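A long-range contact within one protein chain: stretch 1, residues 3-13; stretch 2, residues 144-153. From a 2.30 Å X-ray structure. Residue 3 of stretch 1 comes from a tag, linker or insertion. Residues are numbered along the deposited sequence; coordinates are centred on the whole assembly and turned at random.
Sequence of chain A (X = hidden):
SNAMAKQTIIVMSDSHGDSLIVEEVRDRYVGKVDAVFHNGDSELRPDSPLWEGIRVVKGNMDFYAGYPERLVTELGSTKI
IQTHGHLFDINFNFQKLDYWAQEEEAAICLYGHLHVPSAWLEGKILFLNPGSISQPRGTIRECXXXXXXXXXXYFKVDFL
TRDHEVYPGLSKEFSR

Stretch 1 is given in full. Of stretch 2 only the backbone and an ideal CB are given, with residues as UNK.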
# COMPACT_ATOMS: atom_id res chain seq x y z
N ALA A 3 0.51 -16.24 20.74
CA ALA A 3 1.04 -15.86 19.40
C ALA A 3 -0.11 -15.47 18.46
O ALA A 3 -1.04 -16.26 18.29
CB ALA A 3 1.86 -16.99 18.80
N MSE A 4 -0.04 -14.28 17.86
CA MSE A 4 -1.12 -13.77 17.00
C MSE A 4 -1.25 -14.65 15.77
O MSE A 4 -0.28 -15.30 15.39
CB MSE A 4 -0.84 -12.33 16.54
CG MSE A 4 0.28 -12.22 15.52
SE MSE A 4 0.62 -10.43 14.89
CE MSE A 4 -0.49 -10.55 13.29
N ALA A 5 -2.44 -14.68 15.17
CA ALA A 5 -2.63 -15.45 13.95
C ALA A 5 -2.05 -14.61 12.82
O ALA A 5 -2.09 -13.38 12.87
CB ALA A 5 -4.11 -15.80 13.70
N LYS A 6 -1.50 -15.28 11.82
CA LYS A 6 -0.83 -14.63 10.71
C LYS A 6 -1.85 -13.84 9.91
O LYS A 6 -3.00 -14.26 9.76
CB LYS A 6 -0.11 -15.64 9.83
CG LYS A 6 0.67 -15.02 8.68
CD LYS A 6 1.69 -16.00 8.08
CE LYS A 6 1.65 -15.97 6.54
NZ LYS A 6 0.89 -17.12 5.91
N GLN A 7 -1.44 -12.66 9.45
CA GLN A 7 -2.25 -11.81 8.61
C GLN A 7 -1.56 -11.66 7.26
O GLN A 7 -0.34 -11.84 7.15
CB GLN A 7 -2.42 -10.44 9.24
CG GLN A 7 -3.10 -10.43 10.60
CD GLN A 7 -2.93 -9.11 11.31
OE1 GLN A 7 -1.95 -8.39 11.09
NE2 GLN A 7 -3.87 -8.78 12.16
N THR A 8 -2.37 -11.39 6.25
CA THR A 8 -1.91 -11.10 4.92
C THR A 8 -2.67 -9.86 4.45
O THR A 8 -3.89 -9.78 4.56
CB THR A 8 -2.16 -12.26 3.94
OG1 THR A 8 -1.48 -13.41 4.41
CG2 THR A 8 -1.70 -11.89 2.51
N ILE A 9 -1.92 -8.87 3.96
CA ILE A 9 -2.55 -7.71 3.34
C ILE A 9 -2.02 -7.57 1.92
O ILE A 9 -0.91 -8.03 1.59
CB ILE A 9 -2.34 -6.39 4.20
CG1 ILE A 9 -0.86 -5.98 4.24
CG2 ILE A 9 -2.99 -6.54 5.62
CD1 ILE A 9 -0.63 -4.59 4.81
N ILE A 10 -2.88 -7.01 1.08
CA ILE A 10 -2.60 -6.70 -0.32
C ILE A 10 -2.66 -5.19 -0.47
O ILE A 10 -3.65 -4.56 -0.02
CB ILE A 10 -3.60 -7.42 -1.32
CG1 ILE A 10 -3.47 -8.96 -1.23
CG2 ILE A 10 -3.32 -6.95 -2.79
CD1 ILE A 10 -2.02 -9.53 -1.67
N VAL A 11 -1.58 -4.62 -1.03
CA VAL A 11 -1.41 -3.18 -1.17
C VAL A 11 -1.12 -2.85 -2.63
O VAL A 11 -0.19 -3.43 -3.21
CB VAL A 11 -0.24 -2.66 -0.28
CG1 VAL A 11 -0.22 -1.12 -0.26
CG2 VAL A 11 -0.35 -3.24 1.15
N MSE A 12 -1.88 -1.93 -3.22
CA MSE A 12 -1.57 -1.39 -4.56
C MSE A 12 -1.70 0.13 -4.58
O MSE A 12 -2.08 0.72 -3.60
CB MSE A 12 -2.47 -2.03 -5.63
CG MSE A 12 -3.92 -1.70 -5.44
SE MSE A 12 -5.10 -2.47 -6.77
CE MSE A 12 -6.68 -2.59 -5.63
N SER A 13 -1.37 0.75 -5.70
CA SER A 13 -1.29 2.20 -5.79
C SER A 13 -1.03 2.66 -7.18
O SER A 13 -0.38 1.97 -7.97
CB SER A 13 -0.16 2.74 -4.90
OG SER A 13 -0.26 4.14 -4.70
N UNK A 144 3.69 -3.34 -10.58
CA UNK A 144 3.75 -4.11 -9.35
C UNK A 144 2.73 -3.66 -8.36
O UNK A 144 2.30 -2.51 -8.38
CB UNK A 144 5.14 -4.02 -8.73
N UNK A 145 2.31 -4.60 -7.53
CA UNK A 145 1.70 -4.34 -6.23
C UNK A 145 2.41 -5.23 -5.19
O UNK A 145 3.36 -5.95 -5.52
CB UNK A 145 0.19 -4.61 -6.26
N UNK A 146 1.97 -5.15 -3.95
CA UNK A 146 2.67 -5.79 -2.82
C UNK A 146 1.74 -6.65 -1.96
O UNK A 146 0.55 -6.35 -1.78
CB UNK A 146 3.33 -4.72 -1.94
N UNK A 147 2.31 -7.73 -1.48
CA UNK A 147 1.74 -8.59 -0.43
C UNK A 147 2.61 -8.51 0.83
O UNK A 147 3.84 -8.70 0.75
CB UNK A 147 1.63 -10.04 -0.91
N UNK A 148 2.00 -8.22 1.97
CA UNK A 148 2.69 -8.28 3.25
C UNK A 148 2.10 -9.40 4.13
O UNK A 148 0.88 -9.47 4.32
CB UNK A 148 2.60 -6.93 3.96
N UNK A 149 2.96 -10.27 4.65
CA UNK A 149 2.56 -11.27 5.65
C UNK A 149 3.06 -10.86 7.04
O UNK A 149 4.21 -10.45 7.22
CB UNK A 149 3.10 -12.65 5.28
N UNK A 150 2.14 -10.85 8.00
CA UNK A 150 2.42 -10.25 9.30
C UNK A 150 2.22 -11.29 10.36
O UNK A 150 1.18 -11.91 10.41
CB UNK A 150 1.53 -9.03 9.56
N UNK A 151 3.23 -11.48 11.20
CA UNK A 151 3.03 -12.18 12.47
C UNK A 151 3.90 -11.54 13.56
O UNK A 151 4.50 -10.48 13.32
CB UNK A 151 3.36 -13.67 12.32
N UNK A 152 3.93 -12.13 14.76
CA UNK A 152 4.66 -11.53 15.88
C UNK A 152 6.17 -11.39 15.65
O UNK A 152 6.78 -10.50 16.20
CB UNK A 152 4.42 -12.37 17.14
N UNK A 153 6.74 -12.24 14.79
CA UNK A 153 8.18 -12.30 14.58
C UNK A 153 8.68 -11.56 13.34
O UNK A 153 9.82 -11.08 13.31
CB UNK A 153 8.61 -13.77 14.49

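The two strands run antiparallel, at 162° between their N-to-C directions. Residues 7-12 of stretch 1 lie beside 145-150 of stretch 2. Three pairs of backbone hydrogen bonds fix the register.

Position 144 has its CB sideways, with nothing of stretch 1 within 5.5 Å. Stretch 1 sets no preference. The residue is L144, and the end of its side chain leads away.

Position 145 points its CB toward stretch 1. The ideal CB is 3.3 Å from V11 O, which is tight, and 3.8 Å from M12 CB. I10 CG2 is within reach, so an apolar or aromatic side chain would suit. The residue is Y145, with chi1 p. Its CD1 lies 3.8 Å from I10 CG2, and V11 O sits at the ring edge. Its hydroxyl is hydrogen-bonded elsewhere in the structure.

Position 146 pairs with V11. The backbone bonds are V11 N to the position's O, 2.8 Å, and its N to V11 O, 2.9 Å. The ideal CB is 4.0 Å from V11 O. The side chain leaves on the face of I9 and V11, so alanine or a larger apolar residue could suit. The residue is A146; its methyl adds little reach beyond the backbone pairing.

Position 147 pairs with I10 without hydrogen bonds. Its CB is on the face of T8 and I10, 3.8 Å from I10 CD1 and 5.1 Å from T8 CG2. An apolar side chain or a long one with an aliphatic stem would fit. The residue is R147. Its CG packs 3.8 Å from T8 CG2, and its chain is extended through chi2.

Position 148 is bonded both ways to I9: I9 N to its O and its N to I9 O, each 2.9 Å. The CB faces I9 CG1 at 3.6 Å, with V11 CG2 at 5.5 Å. Valine, isoleucine or leucine are natural candidates, the beta-branched valine and isoleucine being common in strands. The residue is V148, whose CB packs on I9 CG1.

Position 149 pairs with T8. Its CB is 3.8 Å from K6 CE and 4.7 Å from T8 OG1. The nearby lysine favours an acid, though a polar residue would also do. The residue is E149. OE2 forms a salt bridge with K6 NZ at 3.5 Å and comes 3.6 Å from T8 OG1.

Position 150 is bonded to Q7 in both directions. The CB lies 3.9 Å from Q7 OE1 and 4.5 Å from M4 CE, with I9 on the same face. M4 CE and I9 favour a large aliphatic side chain, though a donor to Q7 OE1 would not be excluded. The residue is I150: CG2 meets M4 CE at 3.9 Å, and CD1 meets I9 CG2 at 4.1 Å.

At position 151 CA-to-CB points sideways, and the ideal CB is 4.7 Å from M4 CG. Many residues would do. The residue is D151; its OD1 accepts a hydrogen bond from the backbone N at 153.

At position 152 CA-to-CB points toward stretch 1, where M4 N is a donor with no partner visible in stretch 1. A short acceptor fits. The residue is D152, whose OD2 accepts from M4 N at 2.8 Å.

Position 153 has nothing of stretch 1 within 5.5 Å of its ideal CB, so stretch 1 sets no preference. The residue is S153.

Stretch 2, residues 144-153: LYARVEIDDS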
# COMPACT_ATOMS: atom_id res chain seq x y z
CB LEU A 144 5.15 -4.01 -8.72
CG LEU A 144 6.39 -4.62 -9.44
CD1 LEU A 144 7.66 -4.19 -8.73
CD2 LEU A 144 6.34 -6.15 -9.55
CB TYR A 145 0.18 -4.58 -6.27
CG TYR A 145 -0.28 -6.00 -6.53
CD1 TYR A 145 -0.70 -6.79 -5.47
CD2 TYR A 145 -0.33 -6.54 -7.84
CE1 TYR A 145 -1.15 -8.08 -5.68
CE2 TYR A 145 -0.80 -7.81 -8.06
CZ TYR A 145 -1.20 -8.59 -6.97
OH TYR A 145 -1.64 -9.90 -7.12
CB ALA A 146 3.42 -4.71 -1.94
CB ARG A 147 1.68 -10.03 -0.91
CG ARG A 147 1.07 -10.95 0.13
CD ARG A 147 1.00 -12.38 -0.36
NE ARG A 147 2.34 -12.88 -0.64
CZ ARG A 147 2.62 -13.88 -1.49
NH1 ARG A 147 1.67 -14.51 -2.15
NH2 ARG A 147 3.87 -14.25 -1.68
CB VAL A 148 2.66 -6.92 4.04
CG1 VAL A 148 3.57 -7.00 5.30
CG2 VAL A 148 3.04 -5.72 3.13
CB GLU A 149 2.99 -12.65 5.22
CG GLU A 149 2.42 -12.90 3.83
CD GLU A 149 2.54 -14.32 3.35
OE1 GLU A 149 3.70 -14.75 3.14
OE2 GLU A 149 1.47 -14.97 3.16
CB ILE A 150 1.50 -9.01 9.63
CG1 ILE A 150 1.54 -7.93 8.53
CG2 ILE A 150 1.87 -8.41 11.00
CD1 ILE A 150 0.19 -7.66 7.89
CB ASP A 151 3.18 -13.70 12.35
CG ASP A 151 4.60 -14.16 12.08
OD1 ASP A 151 5.52 -13.35 11.96
OD2 ASP A 151 4.80 -15.38 11.98
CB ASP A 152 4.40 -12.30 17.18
CG ASP A 152 3.03 -11.96 17.80
OD1 ASP A 152 2.66 -10.77 17.83
OD2 ASP A 152 2.33 -12.89 18.24
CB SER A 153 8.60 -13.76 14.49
OG SER A 153 8.15 -14.46 15.63
O HOH W 1 2.78 -14.45 15.56
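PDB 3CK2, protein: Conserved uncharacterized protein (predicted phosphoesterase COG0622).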